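Local coordinates for protein nickel-dependent hydrogenase large subunit (Allochromatium vinosum, PDB 3MYR) that forms the nickel-iron active-site subunit of a membrane-bound hydrogenase that takes up hydrogen and passes its electrons to an acceptor, at residues 140-144 against 145-149; 254-257 against 258-262; 194-197 against 198-201; 266-269 against 270-273. One frame throughout, in Å; residues are numbered along the deposited sequence.

Contacts 1, 2 and 3 lie among the helices of the subunit, their centres about 16 to 18 Å apart. Contacts 1 and 2 touch directly: Trp140 CD2 comes within 3.3 Å of Val256 CG2. Contact 3, at the end of helix 181-201, stays about 6 Å from each of them at the nearest atoms. Contact 4 follows contact 2 in the chain, just past helix 236-265, with centres about 17 Å apart. None lines the metal sites; in contact 2 the side chain of Tyr257 is about 13 Å from the bound Ni-Fe oxidized active center (NFV). Contact 3 also reaches the small subunit, the other half of the heterodimer.

Contact 1. Residues 140-144 against 145-149; sequences WPKSS and PGYFA
Ser144 is the N-cap of helix 145-160 and caps Tyr147 N in the first turn: Ser144 OG accepts from Tyr147 N at 3.0 Å. The hydroxyl can reach because its chi1 of 77° tucks OG between the backbone N and the carbonyl carbon, facing the start of the helix. A second bond, from Phe148 N to Ser144 O at 3.2 Å, is almost straight (173° at the hydrogen) and begins the regular helical pattern.

Water adds a polar link between the loop and the tyrosine. One molecule accepts from Trp140 NE1 and donates to Lys142 O and to Tyr147 OH. That hydroxyl also bonds to Glu193 of helix 181-201, which forms a salt bridge with Lys142 NZ as well; one carboxylate thus holds the polar ends of both residues.

The ring contacts are van der Waals ones, several of them to backbone carbonyls. Lys142 CB lies over one face of the Tyr147 ring, toward its rim. Phe148 turns its ring back along the loop and meets two carbonyls obliquely, CD1 at 3.3 Å from Ser144 O and CE1 at 3.5 Å from Ser143 O. Its side chain also touches Thr130 and Ala134 of helix 127-137 and Leu185 and Ala189 of helix 181-201. With an alanine here, contact with both helices would probably be lost and the Ser143 backbone would lose its cover. Against one face of the same ring, Tyr147 CD2 stands 4.0 Å above the plane, over its centre.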
loop_
_atom_site.group_PDB
_atom_site.type_symbol
_atom_site.label_atom_id
_atom_site.label_comp_id
_atom_site.label_asym_id
_atom_site.label_seq_id
_atom_site.Cartn_x
_atom_site.Cartn_y
_atom_site.Cartn_z
ATOM N N TRP B 140 -25.608 11.762 4.370
ATOM C CA TRP B 140 -25.420 10.317 4.218
ATOM C C TRP B 140 -26.632 9.571 4.731
ATOM O O TRP B 140 -27.124 9.909 5.830
ATOM C CB TRP B 140 -24.186 9.889 5.024
ATOM C CG TRP B 140 -23.883 8.399 5.064
ATOM C CD1 TRP B 140 -23.850 7.605 6.195
ATOM C CD2 TRP B 140 -23.453 7.540 3.962
ATOM N NE1 TRP B 140 -23.442 6.319 5.848
ATOM C CE2 TRP B 140 -23.128 6.282 4.511
ATOM C CE3 TRP B 140 -23.213 7.758 2.603
ATOM C CZ2 TRP B 140 -22.693 5.194 3.726
ATOM C CZ3 TRP B 140 -22.774 6.676 1.802
ATOM C CH2 TRP B 140 -22.549 5.411 2.358
ATOM N N PRO B 141 -27.160 8.572 3.954
ATOM C CA PRO B 141 -28.464 7.995 4.368
ATOM C C PRO B 141 -28.454 7.209 5.662
ATOM O O PRO B 141 -29.496 7.139 6.324
ATOM C CB PRO B 141 -28.824 7.001 3.219
ATOM C CG PRO B 141 -28.130 7.646 1.963
ATOM C CD PRO B 141 -26.782 8.154 2.587
ATOM N N LYS B 142 -27.353 6.521 5.963
ATOM C CA LYS B 142 -27.394 5.445 6.960
ATOM C C LYS B 142 -27.148 6.039 8.356
ATOM O O LYS B 142 -25.992 6.161 8.787
ATOM C CB LYS B 142 -26.387 4.358 6.646
ATOM C CG LYS B 142 -26.638 3.612 5.347
ATOM C CD LYS B 142 -25.559 2.518 5.165
ATOM C CE LYS B 142 -26.038 1.137 4.882
ATOM N NZ LYS B 142 -25.295 0.142 5.779
ATOM N N SER B 143 -28.225 6.481 9.009
ATOM C CA SER B 143 -28.081 7.314 10.210
ATOM C C SER B 143 -29.199 7.041 11.199
ATOM O O SER B 143 -29.428 7.842 12.141
ATOM C CB SER B 143 -28.186 8.787 9.799
ATOM O OG SER B 143 -29.516 9.076 9.318
ATOM N N SER B 144 -29.998 6.005 10.964
ATOM C CA SER B 144 -31.181 5.852 11.811
ATOM C C SER B 144 -30.692 5.459 13.211
ATOM O O SER B 144 -29.602 4.905 13.361
ATOM C CB SER B 144 -32.156 4.804 11.271
ATOM O OG SER B 144 -31.624 3.525 11.578
ATOM N N PRO B 145 -31.481 5.772 14.260
ATOM C CA PRO B 145 -31.159 5.380 15.631
ATOM C C PRO B 145 -31.091 3.882 15.759
ATOM O O PRO B 145 -30.171 3.370 16.405
ATOM C CB PRO B 145 -32.292 6.004 16.481
ATOM C CG PRO B 145 -32.722 7.179 15.636
ATOM C CD PRO B 145 -32.579 6.731 14.185
ATOM N N GLY B 146 -32.031 3.155 15.148
ATOM C CA GLY B 146 -31.964 1.674 15.204
ATOM C C GLY B 146 -30.669 1.123 14.589
ATOM O O GLY B 146 -30.077 0.154 15.072
ATOM N N TYR B 147 -30.168 1.742 13.521
ATOM C CA TYR B 147 -28.916 1.315 12.930
ATOM C C TYR B 147 -27.687 1.514 13.888
ATOM O O TYR B 147 -26.807 0.625 14.047
ATOM C CB TYR B 147 -28.724 2.127 11.659
ATOM C CG TYR B 147 -27.316 2.114 11.136
ATOM C CD1 TYR B 147 -26.772 0.980 10.474
ATOM C CD2 TYR B 147 -26.524 3.266 11.235
ATOM C CE1 TYR B 147 -25.442 1.018 9.912
ATOM C CE2 TYR B 147 -25.228 3.308 10.694
ATOM C CZ TYR B 147 -24.694 2.191 10.056
ATOM O OH TYR B 147 -23.421 2.323 9.551
ATOM N N PHE B 148 -27.610 2.708 14.492
ATOM C CA PHE B 148 -26.641 2.966 15.539
ATOM C C PHE B 148 -26.769 2.042 16.761
ATOM O O PHE B 148 -25.752 1.539 17.247
ATOM C CB PHE B 148 -26.609 4.455 15.944
ATOM C CG PHE B 148 -26.020 5.310 14.891
ATOM C CD1 PHE B 148 -26.782 6.321 14.279
ATOM C CD2 PHE B 148 -24.726 5.052 14.419
ATOM C CE1 PHE B 148 -26.213 7.136 13.268
ATOM C CE2 PHE B 148 -24.143 5.868 13.388
ATOM C CZ PHE B 148 -24.879 6.896 12.823
ATOM N N ALA B 149 -27.992 1.748 17.170
ATOM C CA ALA B 149 -28.234 0.856 18.313
ATOM C C ALA B 149 -27.792 -0.554 17.903
ATOM O O ALA B 149 -27.177 -1.246 18.682
ATOM C CB ALA B 149 -29.781 0.836 18.723
HETATM O O HOH W 1 -23.308 4.906 8.482
#

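Contact 2. Residues 254-257 against 258-262; sequences DQVY and VPDTL
Tyr257 O is gripped twice by Thr261: the backbone N donates at 3.0 Å, nearly along the C=O axis, and OG1 donates at 3.0 Å from above the carbonyl plane. A chi1 of -62° sets OG1 anti to its own carbonyl carbon, where it faces Tyr257 O one turn back. From there it also brushes the tyrosine ring, 3.4 Å from Tyr257 CE1, meeting it obliquely.

Asp260 turns back in a similar way. Its N donates to Val256 O at 3.2 Å, and the side chains of the two residues run side by side. The carboxylate comes close to that same oxygen without bonding to it, OD1 and OD2 each 3.4 Å from Val256 O, acceptor facing acceptor. OD2 bonds to Tyr109 OH of helix 86-112, and OD1 is 2.7 Å from a water that also lies by Gln255 O. Replacing the aspartate by leucine is likely to leave Tyr109 OH and the water without their carboxylate partner on this helix.

Pro259 has no N-H to give to the turn before; its CD and CG instead abut Asp254 O, each at 3.2 Å. Farther out, Asp254 OD2 forms a salt bridge with Lys438, and the Tyr257 ring packs on Arg433, Ala434 and Ser437 of helix 426-456 and on His104 and Val105 of helix 86-112. The missing bond at Pro259 makes this a proline kink, here next to a pi-type turn in the long helix 236-265, where it packs against helices 86-112 and 426-456.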
loop_
_atom_site.group_PDB
_atom_site.type_symbol
_atom_site.label_atom_id
_atom_site.label_comp_id
_atom_site.label_asym_id
_atom_site.label_seq_id
_atom_site.Cartn_x
_atom_site.Cartn_y
_atom_site.Cartn_z
ATOM N N ASP B 254 -17.740 12.839 -0.216
ATOM C CA ASP B 254 -18.475 14.048 0.142
ATOM C C ASP B 254 -19.246 13.881 1.458
ATOM O O ASP B 254 -19.425 14.829 2.164
ATOM C CB ASP B 254 -19.545 14.416 -0.895
ATOM C CG ASP B 254 -18.987 15.006 -2.139
ATOM O OD1 ASP B 254 -19.751 15.049 -3.162
ATOM O OD2 ASP B 254 -17.789 15.359 -2.116
ATOM N N GLN B 255 -19.861 12.730 1.653
ATOM C CA GLN B 255 -20.859 12.591 2.682
ATOM C C GLN B 255 -20.325 11.858 3.898
ATOM O O GLN B 255 -20.977 11.890 4.929
ATOM C CB GLN B 255 -22.072 11.764 2.147
ATOM C CG GLN B 255 -22.864 12.566 1.067
ATOM C CD GLN B 255 -24.220 11.948 0.718
ATOM O OE1 GLN B 255 -24.513 10.805 1.029
ATOM N NE2 GLN B 255 -25.035 12.711 0.057
ATOM N N VAL B 256 -19.276 11.050 3.765
ATOM C CA VAL B 256 -18.833 10.329 4.960
ATOM C C VAL B 256 -17.418 10.829 5.400
ATOM O O VAL B 256 -17.255 11.362 6.486
ATOM C CB VAL B 256 -18.825 8.780 4.749
ATOM C CG1 VAL B 256 -18.414 8.027 6.002
ATOM C CG2 VAL B 256 -20.221 8.270 4.216
ATOM N N TYR B 257 -16.414 10.636 4.554
ATOM C CA TYR B 257 -15.027 10.894 4.920
ATOM C C TYR B 257 -14.780 12.413 5.248
ATOM O O TYR B 257 -14.271 12.748 6.292
ATOM C CB TYR B 257 -14.167 10.462 3.737
ATOM C CG TYR B 257 -12.667 10.738 3.860
ATOM C CD1 TYR B 257 -12.038 10.838 5.112
ATOM C CD2 TYR B 257 -11.861 10.840 2.713
ATOM C CE1 TYR B 257 -10.662 11.074 5.205
ATOM C CE2 TYR B 257 -10.488 11.035 2.788
ATOM C CZ TYR B 257 -9.898 11.158 4.040
ATOM O OH TYR B 257 -8.525 11.382 4.107
ATOM N N VAL B 258 -15.079 13.324 4.319
ATOM C CA VAL B 258 -14.728 14.694 4.586
ATOM C C VAL B 258 -15.502 15.267 5.809
ATOM O O VAL B 258 -14.900 15.956 6.618
ATOM C CB VAL B 258 -14.933 15.587 3.332
ATOM C CG1 VAL B 258 -14.705 17.062 3.663
ATOM C CG2 VAL B 258 -14.061 15.107 2.196
ATOM N N PRO B 259 -16.847 15.076 5.900
ATOM C CA PRO B 259 -17.504 15.684 7.071
ATOM C C PRO B 259 -17.029 15.072 8.431
ATOM O O PRO B 259 -16.921 15.810 9.434
ATOM C CB PRO B 259 -19.008 15.393 6.832
ATOM C CG PRO B 259 -19.111 15.240 5.302
ATOM C CD PRO B 259 -17.835 14.464 4.974
ATOM N N ASP B 260 -16.683 13.774 8.441
ATOM C CA ASP B 260 -16.165 13.126 9.677
ATOM C C ASP B 260 -14.829 13.716 10.028
ATOM O O ASP B 260 -14.604 14.027 11.169
ATOM C CB ASP B 260 -15.911 11.621 9.505
ATOM C CG ASP B 260 -17.194 10.787 9.559
ATOM O OD1 ASP B 260 -18.310 11.343 9.750
ATOM O OD2 ASP B 260 -17.085 9.554 9.416
ATOM N N THR B 261 -13.971 13.934 9.040
ATOM C CA THR B 261 -12.645 14.528 9.334
ATOM C C THR B 261 -12.821 15.927 9.978
ATOM O O THR B 261 -12.141 16.262 10.961
ATOM C CB THR B 261 -11.819 14.662 8.013
ATOM O OG1 THR B 261 -11.608 13.347 7.485
ATOM C CG2 THR B 261 -10.472 15.228 8.295
ATOM N N LEU B 262 -13.721 16.732 9.406
ATOM C CA LEU B 262 -13.947 18.077 9.927
ATOM C C LEU B 262 -14.580 18.076 11.321
ATOM O O LEU B 262 -14.093 18.806 12.178
ATOM C CB LEU B 262 -14.753 18.987 8.963
ATOM C CG LEU B 262 -14.179 19.147 7.534
ATOM C CD1 LEU B 262 -15.102 20.042 6.628
ATOM C CD2 LEU B 262 -12.770 19.666 7.512
HETATM O O HOH W 2 -20.179 12.148 8.037
#

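Contact 3. Residues 194-197 against 198-201; sequences ALAW and QRDT
The last two turns of helix 181-201 run on i to i+4 bonds: Gln198 N donates to Ala194 O at 2.9 Å, and Thr201 N to Trp197 O at 2.9 Å and almost straight, whereas Asp200 N to Ala196 O is weak. Thr201 lies over one face of the Trp197 indole. Its OG1 is 3.1 Å above the ring plane, offset toward the rim, and its CB makes a CH-pi contact 4.2 Å from the centroid of the six-membered ring. The indole also stacks with Phe252, and its NE1 donates to Ser248 O, both on helix 236-265. This is the end of a helix packed within the helical bundle that also borders the small subunit.

There, Arg199 lays one face of its guanidinium over Leu195 O, 3.4 Å above the plane and central, while its NE bonds Thr22 O and its NH2 forms a salt bridge with Glu30, both of the small subunit. Gln198, bent at chi2 (76°), brings NE2 round to Leu195 O in a weak bond of 3.0 Å; NE2 also bonds Thr22 O of the small subunit, and OE1 accepts from His102 NE2. Water bridges Ala196 O and Asp200 OD1.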
loop_
_atom_site.group_PDB
_atom_site.type_symbol
_atom_site.label_atom_id
_atom_site.label_comp_id
_atom_site.label_asym_id
_atom_site.label_seq_id
_atom_site.Cartn_x
_atom_site.Cartn_y
_atom_site.Cartn_z
ATOM N N ALA B 194 -16.966 1.980 5.660
ATOM C CA ALA B 194 -15.797 2.151 4.806
ATOM C C ALA B 194 -15.231 0.811 4.365
ATOM O O ALA B 194 -14.729 0.728 3.238
ATOM C CB ALA B 194 -14.671 3.036 5.498
ATOM N N LEU B 195 -15.324 -0.253 5.206
ATOM C CA LEU B 195 -14.833 -1.533 4.720
ATOM C C LEU B 195 -15.720 -2.053 3.582
ATOM O O LEU B 195 -15.199 -2.647 2.656
ATOM C CB LEU B 195 -14.794 -2.632 5.813
ATOM C CG LEU B 195 -13.813 -2.424 6.920
ATOM C CD1 LEU B 195 -14.238 -3.349 8.111
ATOM C CD2 LEU B 195 -12.424 -2.778 6.328
ATOM N N ALA B 196 -17.057 -1.930 3.682
ATOM C CA ALA B 196 -17.935 -2.404 2.586
ATOM C C ALA B 196 -17.711 -1.518 1.325
ATOM O O ALA B 196 -17.675 -1.999 0.200
ATOM C CB ALA B 196 -19.399 -2.349 3.001
ATOM N N TRP B 197 -17.591 -0.215 1.531
ATOM C CA TRP B 197 -17.418 0.681 0.397
ATOM C C TRP B 197 -16.072 0.414 -0.332
ATOM O O TRP B 197 -15.992 0.379 -1.586
ATOM C CB TRP B 197 -17.457 2.160 0.916
ATOM C CG TRP B 197 -17.004 3.133 -0.127
ATOM C CD1 TRP B 197 -17.780 3.747 -1.108
ATOM C CD2 TRP B 197 -15.651 3.599 -0.315
ATOM N NE1 TRP B 197 -16.958 4.581 -1.860
ATOM C CE2 TRP B 197 -15.673 4.536 -1.360
ATOM C CE3 TRP B 197 -14.440 3.372 0.371
ATOM C CZ2 TRP B 197 -14.500 5.151 -1.832
ATOM C CZ3 TRP B 197 -13.273 3.924 -0.137
ATOM C CH2 TRP B 197 -13.325 4.858 -1.200
ATOM N N GLN B 198 -15.019 0.148 0.445
ATOM C CA GLN B 198 -13.690 0.014 -0.199
ATOM C C GLN B 198 -13.612 -1.190 -1.127
ATOM O O GLN B 198 -12.996 -1.122 -2.172
ATOM C CB GLN B 198 -12.539 0.055 0.806
ATOM C CG GLN B 198 -12.458 -1.067 1.842
ATOM C CD GLN B 198 -11.947 -2.381 1.301
ATOM O OE1 GLN B 198 -11.153 -2.454 0.323
ATOM N NE2 GLN B 198 -12.419 -3.443 1.916
ATOM N N ARG B 199 -14.281 -2.287 -0.770
ATOM C CA ARG B 199 -14.144 -3.519 -1.531
ATOM C C ARG B 199 -15.016 -3.427 -2.774
ATOM O O ARG B 199 -14.683 -3.995 -3.823
ATOM C CB ARG B 199 -14.498 -4.782 -0.714
ATOM C CG ARG B 199 -15.985 -4.884 -0.213
ATOM C CD ARG B 199 -16.147 -6.239 0.595
ATOM N NE ARG B 199 -15.185 -6.285 1.715
ATOM C CZ ARG B 199 -15.504 -5.980 2.983
ATOM N NH1 ARG B 199 -14.568 -6.019 3.934
ATOM N NH2 ARG B 199 -16.790 -5.776 3.319
ATOM N N ASP B 200 -16.041 -2.618 -2.701
ATOM C CA ASP B 200 -16.713 -2.255 -3.937
ATOM C C ASP B 200 -15.929 -1.350 -4.876
ATOM O O ASP B 200 -15.823 -1.607 -6.087
ATOM C CB ASP B 200 -18.036 -1.611 -3.612
ATOM C CG ASP B 200 -19.165 -2.513 -4.004
ATOM O OD1 ASP B 200 -19.218 -3.663 -3.387
ATOM O OD2 ASP B 200 -19.782 -2.165 -5.104
ATOM N N THR B 201 -15.367 -0.293 -4.335
ATOM C CA THR B 201 -14.482 0.604 -5.090
ATOM C C THR B 201 -13.306 -0.100 -5.833
ATOM O O THR B 201 -12.907 0.323 -6.928
ATOM C CB THR B 201 -13.971 1.686 -4.102
ATOM O OG1 THR B 201 -15.129 2.443 -3.688
ATOM C CG2 THR B 201 -12.940 2.617 -4.728
HETATM O O HOH W 3 -19.288 -4.104 -0.307
#

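Contact 4. Residues 266-269 against 270-273; sequences GFYK and DWGE
Trp271 and Tyr268 lie side by side and point the same way, the indole CD1 meeting Tyr268 CD2 at 4.1 Å with the approach to the tyrosine ring oblique. At the edge of the indole, near its plane, is Tyr268 O, 3.8 Å from Trp271 CD1. Beyond the turn itself, Trp116 meets both rings edge-to-face, and Arg274 makes a cation-pi contact with the indole.

The backbone explains the pairing: a 3-10 turn brings residues three apart together. Trp271 N donates to Tyr268 O at 2.8 Å, and Gly272 N to Lys269 O at 2.8 Å. Water links Lys269 O with Glu273 OE2, donating to both.

In Asp270 a chi1 of 59° swings the carboxylate back over the preceding backbone, where OD2 is 3.6 Å from Tyr268 C. Its OD1 forms salt bridges with Arg178 and Arg274, and Tyr268 OH bonds Trp116 O and Arg178 N. The turn comes in the loop after helix 236-265 and before strand 281-288, with its two rings against helix 543-551 and a backbone hydrogen bond between Trp271 and Leu427 of helix 426-456.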
loop_
_atom_site.group_PDB
_atom_site.type_symbol
_atom_site.label_atom_id
_atom_site.label_comp_id
_atom_site.label_asym_id
_atom_site.label_seq_id
_atom_site.Cartn_x
_atom_site.Cartn_y
_atom_site.Cartn_z
ATOM N N GLY B 266 -12.501 19.388 15.100
ATOM C CA GLY B 266 -12.967 20.444 15.982
ATOM C C GLY B 266 -12.604 20.153 17.442
ATOM O O GLY B 266 -12.505 21.088 18.250
ATOM N N PHE B 267 -12.413 18.872 17.809
ATOM C CA PHE B 267 -12.067 18.495 19.199
ATOM C C PHE B 267 -10.547 18.383 19.418
ATOM O O PHE B 267 -10.106 18.124 20.518
ATOM C CB PHE B 267 -12.755 17.157 19.581
ATOM C CG PHE B 267 -14.280 17.291 19.786
ATOM C CD1 PHE B 267 -15.150 17.195 18.710
ATOM C CD2 PHE B 267 -14.816 17.528 21.065
ATOM C CE1 PHE B 267 -16.547 17.320 18.902
ATOM C CE2 PHE B 267 -16.228 17.677 21.257
ATOM C CZ PHE B 267 -17.058 17.578 20.176
ATOM N N TYR B 268 -9.756 18.588 18.372
ATOM C CA TYR B 268 -8.314 18.338 18.442
ATOM C C TYR B 268 -7.463 19.482 17.809
ATOM O O TYR B 268 -6.417 19.243 17.206
ATOM C CB TYR B 268 -8.023 17.014 17.712
ATOM C CG TYR B 268 -8.542 15.798 18.482
ATOM C CD1 TYR B 268 -9.619 15.071 18.000
ATOM C CD2 TYR B 268 -7.978 15.425 19.720
ATOM C CE1 TYR B 268 -10.091 13.973 18.695
ATOM C CE2 TYR B 268 -8.453 14.335 20.435
ATOM C CZ TYR B 268 -9.490 13.594 19.904
ATOM O OH TYR B 268 -9.956 12.439 20.531
ATOM N N LYS B 269 -7.917 20.710 17.996
ATOM C CA LYS B 269 -7.431 21.860 17.287
ATOM C C LYS B 269 -6.020 22.128 17.759
ATOM O O LYS B 269 -5.217 22.621 16.967
ATOM C CB LYS B 269 -8.302 23.091 17.592
ATOM C CG LYS B 269 -9.643 23.127 16.781
ATOM C CD LYS B 269 -10.517 24.291 17.368
ATOM C CE LYS B 269 -11.879 24.328 16.734
ATOM N NZ LYS B 269 -12.577 25.643 16.962
ATOM N N ASP B 270 -5.699 21.773 19.005
ATOM C CA ASP B 270 -4.306 21.908 19.493
ATOM C C ASP B 270 -3.319 20.968 18.714
ATOM O O ASP B 270 -2.100 21.218 18.687
ATOM C CB ASP B 270 -4.197 21.634 21.006
ATOM C CG ASP B 270 -4.682 20.232 21.371
ATOM O OD1 ASP B 270 -3.917 19.442 21.978
ATOM O OD2 ASP B 270 -5.825 19.877 20.983
ATOM N N TRP B 271 -3.838 19.968 18.003
ATOM C CA TRP B 271 -2.976 19.103 17.159
ATOM C C TRP B 271 -2.649 19.857 15.880
ATOM O O TRP B 271 -1.954 19.342 14.993
ATOM C CB TRP B 271 -3.643 17.714 16.894
ATOM C CG TRP B 271 -3.441 16.872 18.140
ATOM C CD1 TRP B 271 -4.162 16.948 19.300
ATOM C CD2 TRP B 271 -2.339 15.992 18.403
ATOM N NE1 TRP B 271 -3.606 16.122 20.260
ATOM C CE2 TRP B 271 -2.493 15.521 19.747
ATOM C CE3 TRP B 271 -1.241 15.535 17.626
ATOM C CZ2 TRP B 271 -1.564 14.651 20.361
ATOM C CZ3 TRP B 271 -0.382 14.612 18.183
ATOM C CH2 TRP B 271 -0.522 14.198 19.570
ATOM N N GLY B 272 -3.195 21.059 15.777
ATOM C CA GLY B 272 -2.797 21.969 14.700
ATOM C C GLY B 272 -1.562 22.762 15.126
ATOM O O GLY B 272 -1.097 23.629 14.393
ATOM N N GLU B 273 -0.963 22.420 16.270
ATOM C CA GLU B 273 0.189 23.186 16.759
ATOM C C GLU B 273 1.384 22.320 16.985
ATOM O O GLU B 273 2.388 22.784 17.597
ATOM C CB GLU B 273 -0.152 23.928 18.080
ATOM C CG GLU B 273 -1.380 24.876 17.925
ATOM C CD GLU B 273 -1.774 25.530 19.268
ATOM O OE1 GLU B 273 -0.846 26.077 19.912
ATOM O OE2 GLU B 273 -2.992 25.510 19.656
HETATM O O HOH W 4 -4.542 25.428 17.641
#